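Local coordinates for subtilisin-like protein (Prochloron didemni, PDB 3ZXY), which is the protease domain of PatA, a subtilisin-family protein that probably cleaves peptide bonds as a serine endopeptidase, at residues Ile10-Leu15 / Ala106-Ile111; Ala56-Gly61 / Pro68-Gln73; Gln135-Leu140 / Asp236-Arg241; Gln186-Pro191 / Cys262-Leu267. The protein carries 1 engineered substitution. All coordinates share one frame; numbering follows the deposited sequence.

Contact 1: Ile10-Leu15 / Ala106-Ile111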
loop_
_atom_site.group_PDB
_atom_site.type_symbol
_atom_site.label_atom_id
_atom_site.label_comp_id
_atom_site.label_asym_id
_atom_site.label_seq_id
_atom_site.Cartn_x
_atom_site.Cartn_y
_atom_site.Cartn_z
ATOM N N ILE A 10 -10.115 -0.115 -11.920
ATOM C CA ILE A 10 -9.666 -0.378 -10.553
ATOM C C ILE A 10 -9.074 0.892 -9.967
ATOM O O ILE A 10 -8.179 1.498 -10.557
ATOM C CB ILE A 10 -8.637 -1.530 -10.518
ATOM C CG1 ILE A 10 -9.292 -2.796 -11.066
ATOM C CG2 ILE A 10 -8.078 -1.746 -9.106
ATOM C CD1 ILE A 10 -10.560 -3.246 -10.356
ATOM N N ARG A 11 -9.566 1.267 -8.791
ATOM C CA ARG A 11 -9.166 2.499 -8.114
ATOM C C ARG A 11 -8.320 2.204 -6.894
ATOM O O ARG A 11 -8.730 1.450 -6.009
ATOM C CB ARG A 11 -10.410 3.300 -7.725
ATOM C CG ARG A 11 -11.199 3.756 -8.943
ATOM C CD ARG A 11 -12.573 4.294 -8.586
ATOM N NE ARG A 11 -13.556 3.247 -8.284
ATOM C CZ ARG A 11 -14.250 2.527 -9.163
ATOM N NH1 ARG A 11 -14.112 2.669 -10.494
ATOM N NH2 ARG A 11 -15.121 1.631 -8.699
ATOM N N VAL A 12 -7.141 2.807 -6.867
ATOM C CA VAL A 12 -6.190 2.635 -5.775
ATOM C C VAL A 12 -5.988 4.003 -5.132
ATOM O O VAL A 12 -5.574 4.947 -5.801
ATOM C CB VAL A 12 -4.837 2.127 -6.288
ATOM C CG1 VAL A 12 -3.866 1.923 -5.142
ATOM C CG2 VAL A 12 -5.016 0.859 -7.107
ATOM N N ALA A 13 -6.298 4.104 -3.846
ATOM C CA ALA A 13 -6.105 5.346 -3.093
ATOM C C ALA A 13 -4.772 5.313 -2.367
ATOM O O ALA A 13 -4.403 4.277 -1.797
ATOM C CB ALA A 13 -7.227 5.544 -2.102
ATOM N N ILE A 14 -4.056 6.432 -2.415
ATOM C CA ILE A 14 -2.801 6.617 -1.704
ATOM C C ILE A 14 -3.104 7.618 -0.597
ATOM O O ILE A 14 -3.389 8.778 -0.873
ATOM C CB ILE A 14 -1.707 7.217 -2.617
ATOM C CG1 ILE A 14 -1.510 6.368 -3.873
ATOM C CG2 ILE A 14 -0.398 7.405 -1.839
ATOM C CD1 ILE A 14 -1.019 4.966 -3.606
ATOM N N LEU A 15 -3.029 7.169 0.658
ATOM C CA LEU A 15 -3.225 8.026 1.814
ATOM C C LEU A 15 -1.844 8.259 2.385
ATOM O O LEU A 15 -1.302 7.425 3.111
ATOM C CB LEU A 15 -4.134 7.353 2.843
ATOM C CG LEU A 15 -5.638 7.497 2.585
ATOM C CD1 LEU A 15 -6.081 7.010 1.210
ATOM C CD2 LEU A 15 -6.384 6.761 3.691
ATOM N N ALA A 106 -12.690 3.711 -3.868
ATOM C CA ALA A 106 -11.436 2.971 -3.824
ATOM C C ALA A 106 -11.702 1.475 -3.693
ATOM O O ALA A 106 -12.582 1.066 -2.940
ATOM C CB ALA A 106 -10.567 3.431 -2.648
ATOM N N HIS A 107 -10.923 0.670 -4.413
ATOM C CA HIS A 107 -10.861 -0.783 -4.190
ATOM C C HIS A 107 -9.775 -1.143 -3.203
ATOM O O HIS A 107 -9.902 -2.107 -2.449
ATOM C CB HIS A 107 -10.571 -1.520 -5.495
ATOM C CG HIS A 107 -11.661 -1.411 -6.497
ATOM N ND1 HIS A 107 -11.637 -0.515 -7.497
ATOM C CD2 HIS A 107 -12.831 -2.137 -6.642
ATOM C CE1 HIS A 107 -12.746 -0.635 -8.230
ATOM N NE2 HIS A 107 -13.485 -1.636 -7.715
ATOM N N ILE A 108 -8.677 -0.387 -3.244
ATOM C CA ILE A 108 -7.498 -0.603 -2.421
ATOM C C ILE A 108 -7.124 0.744 -1.827
ATOM O O ILE A 108 -7.201 1.769 -2.516
ATOM C CB ILE A 108 -6.310 -1.142 -3.255
ATOM C CG1 ILE A 108 -6.602 -2.548 -3.761
ATOM C CG2 ILE A 108 -4.999 -1.127 -2.455
ATOM C CD1 ILE A 108 -5.790 -2.902 -4.987
ATOM N N ILE A 109 -6.771 0.730 -0.545
ATOM C CA ILE A 109 -6.295 1.921 0.176
ATOM C C ILE A 109 -4.898 1.589 0.699
ATOM O O ILE A 109 -4.733 0.705 1.532
ATOM C CB ILE A 109 -7.252 2.301 1.325
ATOM C CG1 ILE A 109 -8.625 2.671 0.763
ATOM C CG2 ILE A 109 -6.692 3.475 2.145
ATOM C CD1 ILE A 109 -9.680 2.960 1.820
ATOM N N ASN A 110 -3.901 2.281 0.168
ATOM C CA ASN A 110 -2.506 2.118 0.612
ATOM C C ASN A 110 -2.234 3.090 1.744
ATOM O O ASN A 110 -2.372 4.299 1.566
ATOM C CB ASN A 110 -1.563 2.412 -0.562
ATOM C CG ASN A 110 -0.095 2.176 -0.235
ATOM O OD1 ASN A 110 0.453 1.126 -0.573
ATOM N ND2 ASN A 110 0.552 3.131 0.455
ATOM N N ILE A 111 -1.843 2.566 2.900
ATOM C CA ILE A 111 -1.437 3.423 4.033
ATOM C C ILE A 111 -0.027 3.021 4.465
ATOM O O ILE A 111 0.171 2.090 5.250
ATOM C CB ILE A 111 -2.410 3.314 5.213
ATOM C CG1 ILE A 111 -3.835 3.652 4.770
ATOM C CG2 ILE A 111 -1.965 4.221 6.360
ATOM C CD1 ILE A 111 -4.859 3.623 5.887
HETATM O O HOH W 1 0.434 5.648 1.934
#
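Residues Arg11 to Leu15 pair in parallel with Ile108 to Ile111 at the buried middle of the seven-stranded parallel sheet of the subtilase fold. Three successive rungs join them: Ala13 N donates to Ile108 O, Asn110 N to Ala13 O (2.8 Å) and Leu15 N to Asn110 O. Just before these, a side chain joins the backbone bonds. His107 ND1 accepts Arg11 N at 3.0 Å in an almost straight bond (178°) near the ring plane, while Arg11 O takes His107 N and, weakly, Ile108 N. His107 CG lies anti to the carbonyl carbon (chi1 -66°), bringing the ring beside Arg11. Over one face sits Ile10 CD1, 4.1 Å from the ring centroid; His107 CE1 lies 3.3 Å above the Arg11 guanidinium plane, toward its rim, the two planes 37° apart, and Arg11 NE is bonded to Gly105 O. An alanine for His107 would probably leave Arg11 N without its acceptor and Ile10 CD1 without the ring beneath it. At the other end, Leu15 CD2 packs 3.6 Å from Ile109 CG2 on the face covered by helix 91-103. Asn110 OD1 is bonded to Ser218 OG; Asn110 ND2 meets Ser112 OG and a water 2.7 Å from Leu15 O.

Contact 2: Ala56-Gly61 / Pro68-Gln73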
loop_
_atom_site.group_PDB
_atom_site.type_symbol
_atom_site.label_atom_id
_atom_site.label_comp_id
_atom_site.label_asym_id
_atom_site.label_seq_id
_atom_site.Cartn_x
_atom_site.Cartn_y
_atom_site.Cartn_z
ATOM N N ALA A 56 3.601 7.018 -4.178
ATOM C CA ALA A 56 2.691 7.057 -5.322
ATOM C C ALA A 56 3.406 6.583 -6.574
ATOM O O ALA A 56 2.809 5.846 -7.380
ATOM C CB ALA A 56 2.108 8.448 -5.536
ATOM N N SER A 57 4.678 6.938 -6.724
ATOM C CA SER A 57 5.414 6.607 -7.948
ATOM C C SER A 57 5.632 5.098 -8.101
ATOM O O SER A 57 5.693 4.584 -9.215
ATOM C CB SER A 57 6.737 7.370 -8.014
ATOM O OG SER A 57 7.694 6.910 -7.079
ATOM N N ILE A 58 5.744 4.389 -6.988
ATOM C CA ILE A 58 5.946 2.938 -7.022
ATOM C C ILE A 58 4.786 2.239 -7.716
ATOM O O ILE A 58 4.981 1.230 -8.414
ATOM C CB ILE A 58 6.187 2.382 -5.594
ATOM C CG1 ILE A 58 7.561 2.815 -5.092
ATOM C CG2 ILE A 58 6.086 0.857 -5.567
ATOM C CD1 ILE A 58 7.705 2.693 -3.581
ATOM N N ILE A 59 3.584 2.775 -7.536
ATOM C CA ILE A 59 2.377 2.212 -8.147
ATOM C C ILE A 59 2.101 2.843 -9.506
ATOM O O ILE A 59 1.844 2.139 -10.479
ATOM C CB ILE A 59 1.148 2.390 -7.221
ATOM C CG1 ILE A 59 1.441 1.740 -5.862
ATOM C CG2 ILE A 59 -0.125 1.819 -7.863
ATOM C CD1 ILE A 59 0.399 2.016 -4.800
ATOM N N PHE A 60 2.148 4.176 -9.588
ATOM C CA PHE A 60 1.629 4.892 -10.762
ATOM C C PHE A 60 2.666 5.467 -11.712
ATOM O O PHE A 60 2.294 6.058 -12.727
ATOM C CB PHE A 60 0.674 6.004 -10.320
ATOM C CG PHE A 60 -0.537 5.487 -9.597
ATOM C CD1 PHE A 60 -1.522 4.786 -10.302
ATOM C CD2 PHE A 60 -0.694 5.696 -8.239
ATOM C CE1 PHE A 60 -2.644 4.292 -9.647
ATOM C CE2 PHE A 60 -1.818 5.192 -7.590
ATOM C CZ PHE A 60 -2.768 4.498 -8.292
ATOM N N GLY A 61 3.949 5.322 -11.410
ATOM C CA GLY A 61 4.978 5.746 -12.352
ATOM C C GLY A 61 4.768 5.076 -13.703
ATOM O O GLY A 61 4.395 3.904 -13.778
ATOM N N PRO A 68 9.334 3.378 -13.388
ATOM C CA PRO A 68 8.270 2.497 -13.882
ATOM C C PRO A 68 7.465 1.959 -12.707
ATOM O O PRO A 68 8.029 1.399 -11.777
ATOM C CB PRO A 68 9.027 1.386 -14.611
ATOM C CG PRO A 68 10.348 1.954 -14.935
ATOM C CD PRO A 68 10.664 2.978 -13.885
ATOM N N GLY A 69 6.157 2.154 -12.753
ATOM C CA GLY A 69 5.275 1.741 -11.672
ATOM C C GLY A 69 4.710 0.359 -11.916
ATOM O O GLY A 69 4.809 -0.187 -13.003
ATOM N N ILE A 70 4.104 -0.190 -10.874
ATOM C CA ILE A 70 3.542 -1.535 -10.923
ATOM C C ILE A 70 2.175 -1.606 -11.602
ATOM O O ILE A 70 1.883 -2.575 -12.316
ATOM C CB ILE A 70 3.466 -2.102 -9.499
ATOM C CG1 ILE A 70 4.884 -2.309 -8.959
ATOM C CG2 ILE A 70 2.656 -3.397 -9.447
ATOM C CD1 ILE A 70 4.932 -2.543 -7.467
ATOM N N ALA A 71 1.339 -0.583 -11.412
ATOM C CA ALA A 71 -0.015 -0.607 -11.955
ATOM C C ALA A 71 -0.317 0.738 -12.592
ATOM O O ALA A 71 -1.240 1.436 -12.196
ATOM C CB ALA A 71 -1.024 -0.970 -10.858
ATOM N N PRO A 72 0.466 1.090 -13.622
ATOM C CA PRO A 72 0.390 2.429 -14.185
ATOM C C PRO A 72 -0.938 2.783 -14.829
ATOM O O PRO A 72 -1.208 3.967 -15.017
ATOM C CB PRO A 72 1.497 2.426 -15.251
ATOM C CG PRO A 72 1.706 0.994 -15.588
ATOM C CD PRO A 72 1.499 0.279 -14.286
ATOM N N GLN A 73 -1.738 1.787 -15.214
ATOM C CA GLN A 73 -3.019 2.060 -15.863
ATOM C C GLN A 73 -4.216 2.091 -14.917
ATOM O O GLN A 73 -5.322 2.413 -15.337
ATOM C CB GLN A 73 -3.261 1.054 -16.986
ATOM C CG GLN A 73 -2.387 1.330 -18.183
ATOM C CD GLN A 73 -2.732 0.467 -19.373
ATOM O OE1 GLN A 73 -3.823 -0.107 -19.446
ATOM N NE2 GLN A 73 -1.807 0.371 -20.316
HETATM O O HOH W 2 7.639 0.486 -9.075
HETATM O O HOH W 3 5.187 1.044 -15.495
#
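The Phe60 ring meets Ala71 obliquely, its CD1 3.9 Å from Ala71 O, while the CG2 methyl of Ile59 sits over the centre of one ring face and also touches Ala71 CB. The CE2 and CZ end of the ring meets Ile14 and Val12 of strand 11-16. Phe60 and Ile59 end helix 47-60, which carries the predicted catalytic His51 of the subtilase fold, and the loop 68-73 folds back against this end before strand 75-80 begins. Backbone amides of the loop donate to carbonyls of the last helical turn: Ile70 N to Ile58 O at 3.0 Å and Ala71 N to Ile59 O at 2.9 Å, the latter in the carbonyl plane. Gly69 lets the chains come this close, since a CB on it would lie 2.6 Å from both Ile59 O and Gly61 O. The Gly69 amide bonds to Gly61 O from above the carbonyl plane, with a bent N-H...O angle of 133°. Gly61 likewise suits glycine, because a CB there would clash with Ser57 O. Ile58 and Ile70 lie side by side, CG2 to CD1. Ile58 O is gripped a second time, by a water at 2.8 Å that also donates to Pro68 O.

Contact 3: Gln135-Leu140 / Asp236-Arg241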
loop_
_atom_site.group_PDB
_atom_site.type_symbol
_atom_site.label_atom_id
_atom_site.label_comp_id
_atom_site.label_asym_id
_atom_site.label_seq_id
_atom_site.Cartn_x
_atom_site.Cartn_y
_atom_site.Cartn_z
ATOM N N GLN A 135 -16.759 -3.808 5.559
ATOM C CA GLN A 135 -18.157 -3.925 5.149
ATOM C C GLN A 135 -18.399 -3.606 3.660
ATOM O O GLN A 135 -19.348 -4.126 3.064
ATOM C CB GLN A 135 -19.033 -3.053 6.037
ATOM C CG GLN A 135 -19.029 -3.526 7.482
ATOM C CD GLN A 135 -19.737 -2.555 8.399
ATOM O OE1 GLN A 135 -19.171 -1.528 8.794
ATOM N NE2 GLN A 135 -20.976 -2.872 8.748
ATOM N N ASN A 136 -17.543 -2.772 3.068
ATOM C CA ASN A 136 -17.647 -2.387 1.655
ATOM C C ASN A 136 -16.693 -3.140 0.722
ATOM O O ASN A 136 -16.599 -2.819 -0.471
ATOM C CB ASN A 136 -17.407 -0.885 1.506
ATOM C CG ASN A 136 -18.621 -0.066 1.906
ATOM O OD1 ASN A 136 -19.504 0.212 1.084
ATOM N ND2 ASN A 136 -18.700 0.275 3.173
ATOM N N ASN A 137 -16.007 -4.139 1.266
ATOM C CA ASN A 137 -15.005 -4.902 0.515
ATOM C C ASN A 137 -13.950 -4.019 -0.174
ATOM O O ASN A 137 -13.724 -4.093 -1.390
ATOM C CB ASN A 137 -15.682 -5.843 -0.479
ATOM C CG ASN A 137 -14.757 -6.936 -0.980
ATOM O OD1 ASN A 137 -13.629 -7.092 -0.496
ATOM N ND2 ASN A 137 -15.230 -7.690 -1.962
ATOM N N VAL A 138 -13.319 -3.178 0.634
ATOM C CA VAL A 138 -12.221 -2.318 0.217
ATOM C C VAL A 138 -11.002 -2.831 0.970
ATOM O O VAL A 138 -11.064 -2.981 2.189
ATOM C CB VAL A 138 -12.502 -0.850 0.599
ATOM C CG1 VAL A 138 -11.300 0.044 0.299
ATOM C CG2 VAL A 138 -13.765 -0.347 -0.094
ATOM N N LEU A 139 -9.910 -3.117 0.281
ATOM C CA LEU A 139 -8.729 -3.676 0.946
ATOM C C LEU A 139 -7.767 -2.592 1.410
ATOM O O LEU A 139 -7.272 -1.808 0.598
ATOM C CB LEU A 139 -7.991 -4.611 -0.007
ATOM C CG LEU A 139 -6.664 -5.177 0.477
ATOM C CD1 LEU A 139 -6.865 -6.012 1.736
ATOM C CD2 LEU A 139 -6.018 -6.014 -0.624
ATOM N N LEU A 140 -7.509 -2.552 2.715
ATOM C CA LEU A 140 -6.511 -1.662 3.282
ATOM C C LEU A 140 -5.188 -2.431 3.324
ATOM O O LEU A 140 -5.143 -3.541 3.852
ATOM C CB LEU A 140 -6.946 -1.233 4.693
ATOM C CG LEU A 140 -6.391 0.091 5.219
ATOM C CD1 LEU A 140 -7.162 0.585 6.443
ATOM C CD2 LEU A 140 -4.922 -0.071 5.517
ATOM N N ASP A 236 -12.891 -8.228 -6.251
ATOM C CA ASP A 236 -13.110 -8.706 -4.884
ATOM C C ASP A 236 -11.828 -8.514 -4.085
ATOM O O ASP A 236 -10.970 -9.411 -4.022
ATOM C CB ASP A 236 -13.528 -10.179 -4.925
ATOM C CG ASP A 236 -13.995 -10.718 -3.582
ATOM O OD1 ASP A 236 -13.732 -10.098 -2.522
ATOM O OD2 ASP A 236 -14.628 -11.826 -3.592
ATOM N N PRO A 237 -11.666 -7.319 -3.508
ATOM C CA PRO A 237 -10.442 -6.995 -2.808
ATOM C C PRO A 237 -10.111 -7.938 -1.662
ATOM O O PRO A 237 -8.929 -8.280 -1.486
ATOM C CB PRO A 237 -10.682 -5.556 -2.340
ATOM C CG PRO A 237 -11.525 -5.004 -3.461
ATOM C CD PRO A 237 -12.490 -6.121 -3.748
ATOM N N GLN A 238 -11.101 -8.362 -0.880
ATOM C CA GLN A 238 -10.811 -9.294 0.205
ATOM C C GLN A 238 -10.383 -10.668 -0.306
ATOM O O GLN A 238 -9.569 -11.334 0.314
ATOM C CB GLN A 238 -11.959 -9.389 1.210
ATOM C CG GLN A 238 -11.999 -8.209 2.179
ATOM C CD GLN A 238 -10.769 -8.141 3.096
ATOM O OE1 GLN A 238 -10.298 -9.164 3.598
ATOM N NE2 GLN A 238 -10.251 -6.943 3.306
ATOM N N LYS A 239 -10.888 -11.083 -1.454
ATOM C CA LYS A 239 -10.409 -12.319 -2.072
ATOM C C LYS A 239 -8.959 -12.169 -2.509
ATOM O O LYS A 239 -8.157 -13.112 -2.383
ATOM C CB LYS A 239 -11.274 -12.707 -3.283
ATOM C CG LYS A 239 -10.859 -14.028 -3.923
ATOM C CD LYS A 239 -11.829 -14.426 -5.019
ATOM C CE LYS A 239 -11.556 -15.835 -5.551
ATOM N NZ LYS A 239 -12.328 -16.082 -6.803
ATOM N N VAL A 240 -8.608 -11.002 -3.047
ATOM C CA VAL A 240 -7.234 -10.762 -3.452
ATOM C C VAL A 240 -6.292 -10.827 -2.245
ATOM O O VAL A 240 -5.200 -11.412 -2.322
ATOM C CB VAL A 240 -7.114 -9.441 -4.231
ATOM C CG1 VAL A 240 -5.660 -8.982 -4.297
ATOM C CG2 VAL A 240 -7.758 -9.585 -5.620
ATOM N N ARG A 241 -6.706 -10.262 -1.118
ATOM C CA ARG A 241 -5.943 -10.443 0.114
ATOM C C ARG A 241 -5.716 -11.919 0.445
ATOM O O ARG A 241 -4.614 -12.338 0.788
ATOM C CB ARG A 241 -6.657 -9.764 1.278
ATOM C CG ARG A 241 -5.975 -9.916 2.625
ATOM C CD ARG A 241 -6.813 -9.194 3.654
ATOM N NE ARG A 241 -6.418 -9.333 5.021
ATOM C CZ ARG A 241 -6.893 -10.210 5.895
ATOM N NH1 ARG A 241 -7.756 -11.177 5.557
ATOM N NH2 ARG A 241 -6.475 -10.125 7.148
#
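Leu139 and Pro237 form the tight, buried part of this contact, CB against CB at 3.7 Å, and Asn137 O adds a close approach of 3.2 Å to Pro237 CG; the flank formed by Asn137, Asp236 and Gln238 is polar and partly exposed. Leu139 has CG anti to its backbone N (chi1 174°), which carries CD1 across the extended Arg241 chain to within 3.7 Å of Arg241 CD. The guanidinium passes on, with its NE bonded to Val161 O. On the polar flank, Asn137 stands at positive phi as the C-prime residue of a Schellman motif ending helix 124-135, and its amide ties that end to the start of helix 237-247: OD1 takes Gln238 N on a lone pair at 2.9 Å, and ND2 donates to OD1 of Asp236, the N-cap residue, also at 2.9 Å. An alanine at Asn137 would probably leave Gln238 N without its acceptor and the N-cap carboxylate less firmly oriented. The carboxylate stands almost perpendicular to the Asn137 amide (87°), and Asp236 OD1 accepts from opposite faces of its plane, from Asn137 ND2 and from Lys239 N.

Contact 4: Gln186-Pro191 / Cys262-Leu267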
loop_
_atom_site.group_PDB
_atom_site.type_symbol
_atom_site.label_atom_id
_atom_site.label_comp_id
_atom_site.label_asym_id
_atom_site.label_seq_id
_atom_site.Cartn_x
_atom_site.Cartn_y
_atom_site.Cartn_z
ATOM N N GLN A 186 -1.845 -12.069 9.064
ATOM C CA GLN A 186 -2.277 -11.140 8.021
ATOM C C GLN A 186 -1.180 -10.286 7.418
ATOM O O GLN A 186 -1.467 -9.307 6.715
ATOM C CB GLN A 186 -3.442 -10.281 8.512
ATOM C CG GLN A 186 -3.100 -9.240 9.564
ATOM C CD GLN A 186 -4.340 -8.553 10.106
ATOM O OE1 GLN A 186 -5.335 -9.222 10.407
ATOM N NE2 GLN A 186 -4.281 -7.242 10.257
ATOM N N GLY A 187 0.072 -10.646 7.669
ATOM C CA GLY A 187 1.192 -9.897 7.121
ATOM C C GLY A 187 1.964 -10.699 6.088
ATOM O O GLY A 187 2.084 -11.910 6.194
ATOM N N ILE A 188 2.491 -9.993 5.092
ATOM C CA ILE A 188 3.387 -10.590 4.124
ATOM C C ILE A 188 4.615 -9.709 3.958
ATOM O O ILE A 188 4.549 -8.506 4.178
ATOM C CB ILE A 188 2.704 -10.869 2.757
ATOM C CG1 ILE A 188 2.185 -9.605 2.111
ATOM C CG2 ILE A 188 1.648 -11.960 2.927
ATOM C CD1 ILE A 188 1.737 -9.912 0.680
ATOM N N LEU A 189 5.711 -10.327 3.567
ATOM C CA LEU A 189 6.943 -9.587 3.282
ATOM C C LEU A 189 7.000 -9.204 1.817
ATOM O O LEU A 189 6.752 -10.031 0.925
ATOM C CB LEU A 189 8.185 -10.422 3.620
ATOM C CG LEU A 189 8.402 -10.832 5.077
ATOM C CD1 LEU A 189 9.629 -11.732 5.188
ATOM C CD2 LEU A 189 8.558 -9.596 5.974
ATOM N N ALA A 190 7.395 -7.967 1.548
ATOM C CA ALA A 190 7.610 -7.528 0.178
ATOM C C ALA A 190 8.941 -6.787 0.121
ATOM O O ALA A 190 9.501 -6.413 1.153
ATOM C CB ALA A 190 6.451 -6.658 -0.315
ATOM N N PRO A 191 9.491 -6.586 -1.084
ATOM C CA PRO A 191 10.787 -5.933 -1.167
ATOM C C PRO A 191 10.746 -4.563 -0.519
ATOM O O PRO A 191 9.839 -3.779 -0.807
ATOM C CB PRO A 191 11.024 -5.820 -2.679
ATOM C CG PRO A 191 10.256 -6.943 -3.239
ATOM C CD PRO A 191 9.019 -7.055 -2.398
ATOM N N CYS A 262 9.140 -14.235 9.243
ATOM C CA CYS A 262 8.650 -14.435 7.880
ATOM C C CYS A 262 7.170 -13.985 7.703
ATOM O O CYS A 262 6.680 -13.890 6.588
ATOM C CB CYS A 262 8.805 -15.903 7.500
ATOM S SG CYS A 262 8.840 -16.169 5.719
ATOM N N LEU A 263 6.491 -13.709 8.818
ATOM C CA LEU A 263 5.074 -13.341 8.821
ATOM C C LEU A 263 4.291 -14.487 8.196
ATOM O O LEU A 263 4.617 -15.657 8.476
ATOM C CB LEU A 263 4.834 -11.999 8.148
ATOM C CG LEU A 263 5.768 -10.853 8.587
ATOM C CD1 LEU A 263 5.309 -9.556 7.945
ATOM C CD2 LEU A 263 5.856 -10.717 10.110
ATOM N N ALA A 264 3.276 -14.205 7.380
ATOM C CA ALA A 264 2.590 -15.289 6.688
ATOM C C ALA A 264 3.411 -15.835 5.536
ATOM O O ALA A 264 3.068 -16.889 4.974
ATOM C CB ALA A 264 1.229 -14.832 6.199
ATOM N N GLY A 265 4.468 -15.115 5.158
ATOM C CA GLY A 265 5.334 -15.502 4.071
ATOM C C GLY A 265 5.763 -14.360 3.184
ATOM O O GLY A 265 5.387 -13.202 3.383
ATOM N N ARG A 266 6.553 -14.698 2.174
ATOM C CA ARG A 266 7.033 -13.751 1.199
ATOM C C ARG A 266 6.079 -13.586 0.020
ATOM O O ARG A 266 5.555 -14.591 -0.497
ATOM C CB ARG A 266 8.362 -14.253 0.659
ATOM C CG ARG A 266 9.436 -14.351 1.721
ATOM C CD ARG A 266 10.693 -14.882 1.089
ATOM N NE ARG A 266 10.621 -16.323 0.871
ATOM C CZ ARG A 266 10.915 -16.960 -0.266
ATOM N NH1 ARG A 266 11.299 -16.309 -1.361
ATOM N NH2 ARG A 266 10.837 -18.288 -0.299
ATOM N N LEU A 267 5.901 -12.350 -0.431
ATOM C CA LEU A 267 5.088 -12.042 -1.598
ATOM C C LEU A 267 5.479 -12.936 -2.766
ATOM O O LEU A 267 6.649 -13.056 -3.117
ATOM C CB LEU A 267 5.284 -10.586 -1.999
ATOM C CG LEU A 267 4.582 -10.092 -3.254
ATOM C CD1 LEU A 267 3.074 -10.144 -3.100
ATOM C CD2 LEU A 267 5.098 -8.668 -3.533
#
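A type II' turn from Cys262 to Gly265 docks on Gly187, and the chain that follows it to Leu267 runs alongside the outermost strand 187-191. Ala264 N donates to Gly187 O at 2.8 Å, and Ala264 CB closes on the same oxygen to 3.0 Å, a tight fit. Further along, Leu189 N bonds to Gly265 O and Leu267 N to Leu189 O, so that Leu189 is held through both its amide and its carbonyl. These two bonds make a single bridge, Leu189 with Arg266, on the rim of the large parallel sheet of the subtilase fold; residues 262-267 themselves form no regular strand. Glycine suits both chains here: at the backbone angles of Gly265 a CB would jam against the preceding carbonyl oxygen, and one on Gly187 would crowd Leu263 CD1. Leu263 and Leu189 cross at about a right angle, CD1 to CD2 at 3.8 Å. On the other face, Ile188 CG1 stands between its backbone N and carbonyl carbon (chi1 61°), from where CD1 reaches Leu267 CD1 at 4.0 Å. The other methyl of Leu267, CD2, lies 4.0 Å from Ala190 CB. The turn is anchored at its start by the disulfide of Cys262 with Cys251.

How the contacts relate
Contacts 1, 3 and 4 all reach the seven-stranded parallel sheet: contact 1 at its middle, contact 3 on the neighbouring strand 139-143, contact 4 at the outermost strand 187-191. Contact 2 falls, in sequence, between the two segments of contact 1, its centre about 13 Å from that of contact 1; Ile59 CD1 packs 3.5 Å from Ile14 CD1. Contacts 1 and 3 (centres about 11 Å apart) meet through probable backbone bonds of His107 and Ile109 with Leu139. Contacts 3 and 4 interleave along the chain, centres about 18 Å apart, and touch where Arg241 meets Gln186. Contacts 1 and 2 thus join the strand ending at the predicted catalytic Asp16 to the helix carrying the predicted His51.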